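Side-chain contacts in 16S rRNA methyltransferase (Streptomyces sp. DSM 40477, PDB 3MQ2), which methylates N1 of adenine 1408 in 16S rRNA with S-adenosyl-L-methionine as donor, and so confers resistance to aminoglycosides such as kanamycin and apramycin: residues R47-P50 with S51-V54; E157-P160 with D161-D164; H201-D205 with R206-L210. All coordinates share one frame; numbering follows the deposited sequence.

Contact 1: residues R47-P50 with S51-V54; sequences RQNP and SRLV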
loop_
_atom_site.group_PDB
_atom_site.type_symbol
_atom_site.label_atom_id
_atom_site.label_comp_id
_atom_site.label_asym_id
_atom_site.label_seq_id
_atom_site.Cartn_x
_atom_site.Cartn_y
_atom_site.Cartn_z
ATOM N N ARG A 47 2.671 12.920 7.747
ATOM C CA ARG A 47 2.749 13.760 8.934
ATOM C C ARG A 47 4.029 13.454 9.706
ATOM O O ARG A 47 4.731 14.364 10.174
ATOM C CB ARG A 47 1.540 13.501 9.829
ATOM C CG ARG A 47 1.636 14.144 11.199
ATOM C CD ARG A 47 1.376 15.629 11.114
ATOM N NE ARG A 47 -0.011 15.914 10.762
ATOM C CZ ARG A 47 -0.474 17.130 10.492
ATOM N NH1 ARG A 47 0.342 18.176 10.529
ATOM N NH2 ARG A 47 -1.751 17.300 10.186
ATOM N N GLN A 48 4.339 12.169 9.826
ATOM C CA GLN A 48 5.457 11.731 10.661
ATOM C C GLN A 48 6.799 11.721 9.935
ATOM O O GLN A 48 7.854 11.596 10.567
ATOM C CB GLN A 48 5.171 10.347 11.240
ATOM C CG GLN A 48 4.006 10.333 12.210
ATOM C CD GLN A 48 3.801 8.979 12.856
ATOM O OE1 GLN A 48 3.040 8.847 13.815
ATOM N NE2 GLN A 48 4.481 7.965 12.333
ATOM N N ASN A 49 6.751 11.850 8.612
ATOM C CA ASN A 49 7.948 11.833 7.774
ATOM C C ASN A 49 8.010 13.044 6.834
ATOM O O ASN A 49 7.877 12.899 5.618
ATOM C CB ASN A 49 7.992 10.547 6.941
ATOM C CG ASN A 49 8.080 9.292 7.793
ATOM O OD1 ASN A 49 9.172 8.829 8.125
ATOM N ND2 ASN A 49 6.928 8.725 8.141
ATOM N N PRO A 50 8.227 14.245 7.394
ATOM C CA PRO A 50 8.210 15.509 6.644
ATOM C C PRO A 50 9.223 15.577 5.495
ATOM O O PRO A 50 9.037 16.370 4.576
ATOM C CB PRO A 50 8.565 16.553 7.715
ATOM C CG PRO A 50 8.152 15.923 9.000
ATOM C CD PRO A 50 8.436 14.461 8.836
ATOM N N SER A 51 10.271 14.760 5.544
ATOM C CA SER A 51 11.313 14.810 4.524
ATOM C C SER A 51 11.101 13.829 3.369
ATOM O O SER A 51 11.903 13.784 2.436
ATOM C CB SER A 51 12.687 14.570 5.159
ATOM O OG SER A 51 12.818 13.221 5.564
ATOM N N ARG A 52 10.026 13.051 3.423
ATOM C CA ARG A 52 9.723 12.120 2.341
ATOM C C ARG A 52 8.413 12.494 1.677
ATOM O O ARG A 52 7.520 13.052 2.321
ATOM C CB ARG A 52 9.673 10.688 2.869
ATOM C CG ARG A 52 10.911 10.336 3.675
ATOM C CD ARG A 52 10.640 9.213 4.652
ATOM N NE ARG A 52 10.660 7.926 3.980
ATOM C CZ ARG A 52 10.441 6.764 4.581
ATOM N NH1 ARG A 52 10.176 6.718 5.881
ATOM N NH2 ARG A 52 10.484 5.646 3.873
ATOM N N LEU A 53 8.319 12.220 0.381
ATOM C CA LEU A 53 7.088 12.448 -0.363
ATOM C C LEU A 53 6.261 11.179 -0.306
ATOM O O LEU A 53 6.753 10.107 -0.634
ATOM C CB LEU A 53 7.401 12.799 -1.815
ATOM C CG LEU A 53 6.212 12.962 -2.756
ATOM C CD1 LEU A 53 5.269 14.020 -2.240
ATOM C CD2 LEU A 53 6.693 13.297 -4.181
ATOM N N VAL A 54 5.007 11.298 0.113
ATOM C CA VAL A 54 4.145 10.121 0.245
ATOM C C VAL A 54 3.099 10.169 -0.840
ATOM O O VAL A 54 2.377 11.155 -0.955
ATOM C CB VAL A 54 3.448 10.068 1.626
ATOM C CG1 VAL A 54 2.550 8.821 1.744
ATOM C CG2 VAL A 54 4.503 10.088 2.743
#
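Arg52 folds back alongside Asn49, and the two side chains run the same way from the two ends of a tight turn. At the start of the arginine, CB lies 4.0 Å from Asn49 O. CG follows anti to the carbonyl carbon (chi1 -51°), which sets the chain off beside its own backbone N. CD then packs against the asparagine, 3.7 Å from Asn49 CB. The chain runs extended through chi2 and bends at chi3 (79°), and this brings the guanidinium round to the amide. There Arg52 NH1 donates to Asn49 OD1 at 3.2 Å. The oxygen sits at the edge of the guanidinium, near its plane. The donor stands well above the plane of the amide, and the two flat groups are almost perpendicular (85°). The backbone beneath is a type I beta turn from Asn49 to Arg52, closed by Arg52 N donating to Asn49 O at 3.1 Å. Pro50 and Ser51 fill its two central positions. The turn links helix 40-48 to strand 52-58 in a beta-alpha-beta unit of the Rossmann-like methyltransferase fold. Asn49 is the first residue past the helix to leave helical backbone angles, yet its ND2 still bonds back to Val45 O in the last turn. The second terminal nitrogen of the same guanidinium, NH2, forms a salt bridge with Glu101, on strand 99-105 of the same sheet.

Contact 2: residues E157-P160 with D161-D164; sequences EPTP and DSAD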
loop_
_atom_site.group_PDB
_atom_site.type_symbol
_atom_site.label_atom_id
_atom_site.label_comp_id
_atom_site.label_asym_id
_atom_site.label_seq_id
_atom_site.Cartn_x
_atom_site.Cartn_y
_atom_site.Cartn_z
ATOM N N GLU A 157 -4.883 -20.325 4.266
ATOM C CA GLU A 157 -4.503 -19.123 5.005
ATOM C C GLU A 157 -3.008 -19.167 5.303
ATOM O O GLU A 157 -2.515 -20.146 5.858
ATOM C CB GLU A 157 -5.282 -19.002 6.317
ATOM C CG GLU A 157 -4.897 -17.746 7.119
ATOM C CD GLU A 157 -5.652 -17.600 8.424
ATOM O OE1 GLU A 157 -6.878 -17.867 8.446
ATOM O OE2 GLU A 157 -5.014 -17.214 9.434
ATOM N N PRO A 158 -2.276 -18.109 4.929
ATOM C CA PRO A 158 -0.826 -18.149 5.155
ATOM C C PRO A 158 -0.438 -17.927 6.609
ATOM O O PRO A 158 -1.099 -17.212 7.356
ATOM C CB PRO A 158 -0.305 -16.994 4.300
ATOM C CG PRO A 158 -1.455 -16.035 4.243
ATOM C CD PRO A 158 -2.693 -16.899 4.203
ATOM N N THR A 159 0.658 -18.557 7.006
ATOM C CA THR A 159 1.193 -18.383 8.343
ATOM C C THR A 159 2.633 -17.943 8.165
ATOM O O THR A 159 3.171 -18.041 7.061
ATOM C CB THR A 159 1.185 -19.704 9.119
ATOM O OG1 THR A 159 2.105 -20.615 8.503
ATOM C CG2 THR A 159 -0.214 -20.313 9.124
ATOM N N PRO A 160 3.265 -17.460 9.245
ATOM C CA PRO A 160 4.674 -17.087 9.137
ATOM C C PRO A 160 5.493 -18.199 8.489
ATOM O O PRO A 160 6.310 -17.928 7.607
ATOM C CB PRO A 160 5.085 -16.895 10.600
ATOM C CG PRO A 160 3.838 -16.416 11.253
ATOM C CD PRO A 160 2.723 -17.176 10.585
ATOM N N ASP A 161 5.269 -19.441 8.905
ATOM C CA ASP A 161 6.057 -20.543 8.368
ATOM C C ASP A 161 5.682 -20.901 6.933
ATOM O O ASP A 161 6.553 -21.074 6.080
ATOM C CB ASP A 161 5.955 -21.776 9.265
ATOM C CG ASP A 161 6.564 -21.548 10.633
ATOM O OD1 ASP A 161 7.428 -20.653 10.758
ATOM O OD2 ASP A 161 6.182 -22.262 11.582
ATOM N N SER A 162 4.389 -21.016 6.660
ATOM C CA SER A 162 3.952 -21.439 5.339
ATOM C C SER A 162 4.315 -20.390 4.297
ATOM O O SER A 162 4.616 -20.720 3.149
ATOM C CB SER A 162 2.445 -21.714 5.322
ATOM O OG SER A 162 1.702 -20.510 5.365
ATOM N N ALA A 163 4.281 -19.125 4.701
ATOM C CA ALA A 163 4.628 -18.031 3.799
ATOM C C ALA A 163 6.093 -18.124 3.404
ATOM O O ALA A 163 6.447 -17.975 2.231
ATOM C CB ALA A 163 4.341 -16.694 4.453
ATOM N N ASP A 164 6.947 -18.369 4.390
ATOM C CA ASP A 164 8.356 -18.610 4.114
ATOM C C ASP A 164 8.489 -19.756 3.118
ATOM O O ASP A 164 9.449 -19.818 2.356
ATOM C CB ASP A 164 9.115 -18.952 5.401
ATOM C CG ASP A 164 9.163 -17.794 6.382
ATOM O OD1 ASP A 164 9.267 -18.052 7.601
ATOM O OD2 ASP A 164 9.101 -16.629 5.938
#
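Ser162 OG accepts a hydrogen bond from the backbone N of Thr159 at 2.8 Å, and the N-H points almost straight at it (167°). The return bond runs from Ser162 N to Thr159 OG1, at 3.0 Å and equally straight. Together they form a capping box, with Thr159 as the N-cap of helix 160-173. Each side chain thus receives the backbone N-H of the other residue. Both hydroxyls take the same first torsion, between backbone N and carbonyl carbon (chi1 66° in Thr159 and 73° in Ser162). This turns each oxygen back toward the partner's main chain.

The first helical backbone bond follows directly. Ala163 N donates to Thr159 O at 2.8 Å. The methyl of Ala163 comes in beside the same oxygen, with CB 3.2 Å from Thr159 O. The next bond, Asp164 N to Pro160 O, is weak at 3.3 Å. Pro160 is the first residue of the helix, where a proline ring fits because no N-H is needed for a bond within the helix. Ahead of the cap, Pro158 CA lies 3.5 Å from Ser162 OG, and Glu157 forms a salt bridge with Arg146. The helix start packs on the last two strands at one end of the sheet: Thr159 and Pro160 touch Tyr183 and Ala163 touches Cys181, both on strand 176-184, while Pro158 and Pro160 also reach Leu210 on strand 209-216.

Contact 3: residues H201-D205 with R206-L210; sequences HSSRD and RFDVL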
loop_
_atom_site.group_PDB
_atom_site.type_symbol
_atom_site.label_atom_id
_atom_site.label_comp_id
_atom_site.label_asym_id
_atom_site.label_seq_id
_atom_site.Cartn_x
_atom_site.Cartn_y
_atom_site.Cartn_z
ATOM N N HIS A 201 -11.976 -4.334 15.212
ATOM C CA HIS A 201 -12.033 -4.159 16.663
ATOM C C HIS A 201 -12.857 -5.252 17.337
ATOM O O HIS A 201 -12.546 -5.670 18.456
ATOM C CB HIS A 201 -12.575 -2.771 17.037
ATOM C CG HIS A 201 -12.659 -2.528 18.516
ATOM N ND1 HIS A 201 -11.545 -2.359 19.313
ATOM C CD2 HIS A 201 -13.728 -2.421 19.338
ATOM C CE1 HIS A 201 -11.927 -2.165 20.563
ATOM N NE2 HIS A 201 -13.247 -2.193 20.606
ATOM N N SER A 202 -13.886 -5.733 16.644
ATOM C CA SER A 202 -14.767 -6.764 17.193
ATOM C C SER A 202 -14.251 -8.194 17.005
ATOM O O SER A 202 -14.857 -9.147 17.507
ATOM C CB SER A 202 -16.167 -6.639 16.580
ATOM O OG SER A 202 -16.115 -6.845 15.180
ATOM N N SER A 203 -13.143 -8.351 16.284
ATOM C CA SER A 203 -12.588 -9.679 16.059
ATOM C C SER A 203 -12.254 -10.353 17.372
ATOM O O SER A 203 -11.781 -9.708 18.309
ATOM C CB SER A 203 -11.319 -9.615 15.209
ATOM O OG SER A 203 -10.746 -10.905 15.042
ATOM N N ARG A 204 -12.476 -11.660 17.423
ATOM C CA ARG A 204 -12.100 -12.447 18.582
ATOM C C ARG A 204 -10.890 -13.324 18.266
ATOM O O ARG A 204 -10.439 -14.092 19.113
ATOM C CB ARG A 204 -13.273 -13.313 19.034
ATOM C CG ARG A 204 -14.476 -12.519 19.531
ATOM C CD ARG A 204 -14.305 -12.133 20.996
ATOM N NE ARG A 204 -14.031 -10.711 21.159
ATOM C CZ ARG A 204 -13.808 -10.123 22.329
ATOM N NH1 ARG A 204 -13.818 -10.834 23.449
ATOM N NH2 ARG A 204 -13.568 -8.820 22.379
ATOM N N ASP A 205 -10.359 -13.197 17.049
ATOM C CA ASP A 205 -9.198 -13.987 16.660
ATOM C C ASP A 205 -7.930 -13.494 17.358
ATOM O O ASP A 205 -7.828 -12.328 17.723
ATOM C CB ASP A 205 -9.029 -14.003 15.131
ATOM C CG ASP A 205 -10.211 -14.662 14.435
ATOM O OD1 ASP A 205 -10.818 -15.577 15.034
ATOM O OD2 ASP A 205 -10.548 -14.263 13.300
ATOM N N ARG A 206 -6.965 -14.386 17.536
ATOM C CA ARG A 206 -5.702 -14.008 18.166
ATOM C C ARG A 206 -4.988 -12.932 17.359
ATOM O O ARG A 206 -4.543 -11.932 17.913
ATOM C CB ARG A 206 -4.788 -15.224 18.339
ATOM C CG ARG A 206 -3.460 -14.900 19.025
ATOM C CD ARG A 206 -3.657 -14.317 20.429
ATOM N NE ARG A 206 -2.373 -13.908 20.995
ATOM C CZ ARG A 206 -1.803 -12.727 20.775
ATOM N NH1 ARG A 206 -2.409 -11.818 20.008
ATOM N NH2 ARG A 206 -0.621 -12.451 21.311
ATOM N N PHE A 207 -4.882 -13.156 16.049
ATOM C CA PHE A 207 -4.296 -12.191 15.133
ATOM C C PHE A 207 -5.193 -12.058 13.924
ATOM O O PHE A 207 -5.821 -13.027 13.501
ATOM C CB PHE A 207 -2.933 -12.658 14.640
ATOM C CG PHE A 207 -1.893 -12.738 15.709
ATOM C CD1 PHE A 207 -1.400 -11.590 16.303
ATOM C CD2 PHE A 207 -1.380 -13.967 16.087
ATOM C CE1 PHE A 207 -0.417 -11.672 17.293
ATOM C CE2 PHE A 207 -0.395 -14.058 17.066
ATOM C CZ PHE A 207 0.086 -12.900 17.660
ATOM N N ASP A 208 -5.221 -10.859 13.355
ATOM C CA ASP A 208 -6.014 -10.596 12.166
ATOM C C ASP A 208 -5.152 -10.346 10.947
ATOM O O ASP A 208 -5.653 -10.374 9.832
ATOM C CB ASP A 208 -6.869 -9.357 12.380
ATOM C CG ASP A 208 -7.804 -9.507 13.543
ATOM O OD1 ASP A 208 -8.453 -10.564 13.617
ATOM O OD2 ASP A 208 -7.886 -8.577 14.368
ATOM N N VAL A 209 -3.865 -10.075 11.164
ATOM C CA VAL A 209 -3.006 -9.600 10.082
ATOM C C VAL A 209 -1.665 -10.318 10.089
ATOM O O VAL A 209 -1.085 -10.563 11.151
ATOM C CB VAL A 209 -2.770 -8.087 10.213
ATOM C CG1 VAL A 209 -1.703 -7.601 9.227
ATOM C CG2 VAL A 209 -4.075 -7.323 10.016
ATOM N N LEU A 210 -1.183 -10.663 8.902
ATOM C CA LEU A 210 0.146 -11.230 8.722
ATOM C C LEU A 210 0.962 -10.224 7.915
ATOM O O LEU A 210 0.570 -9.854 6.811
ATOM C CB LEU A 210 0.057 -12.538 7.932
ATOM C CG LEU A 210 1.342 -13.323 7.681
ATOM C CD1 LEU A 210 1.928 -13.764 9.016
ATOM C CD2 LEU A 210 1.070 -14.523 6.789
#
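Ser203 OG donates to Asp208 OD1 at 2.7 Å across the bend that leads into strand 209-216. The serine hydroxyl is extended away from its own N (chi1 177°), beside the carbonyl carbon, and so reaches both the aspartate and the chain that follows. Asp208 takes a different position, with CG beside its backbone N (chi1 -60°). OD1 is met on its syn side, close to the carboxylate plane, and Ser203 CB packs 3.4 Å from that oxygen. His143 NE2 also bonds to OD1, so two partners grip this one oxygen of a buried carboxylate, which would limit its rotation.

Asp205 has a similar first torsion, but its acid serves another partner: OD2 forms a salt bridge with Arg146. Its CB lies 3.8 Å from Asp208 OD1, and the nearest carboxylate oxygens of the two acids, Asp205 OD2 and Asp208 OD1, are 4.3 Å apart. Arg146 and His143 probably ease this closeness of like charges.

Next along the chain, Arg206 is bent at chi2 (60°), which helps bring its guanidinium over the rim of the Phe207 ring. Arg206 NH1 stands 3.3 Å above the ring plane. The same NH1 forms a salt bridge with Glu185, and Phe207 also stacks with Tyr183.

Ser203 OG has a second role, accepting from Asp205 N at 3.1 Å. This closes an ST turn in the loop before strand 209-216. That strand lies between 134-141 and 176-184, antiparallel to both, in the 3-2-1-4-5-7-6 sheet characteristic of class I, Rossmann-like methyltransferases.

In the fold
Contacts 2 and 3 are neighbours, with centres 16 Å apart. They touch through Leu210 of contact 3, whose CD2 lies 3.5 Å from Pro158 O and whose CD1 lies 3.8 Å from Pro160 CD. Arg146 also joins them, through salt bridges to Glu157 of contact 2 and Asp205 of contact 3. Contact 1 lies apart, its centre 32 Å from that of contact 2, on the opposite side of the chain's centre. Contacts 1 and 3 both reach the seven-stranded sheet, but their nearest atoms are about 17 Å apart. In contact 3, the Asp208 side chain is about 12 Å from bound S-adenosyl-L-homocysteine and about 6 Å from that of Met106, in the S-adenosyl-L-methionine site.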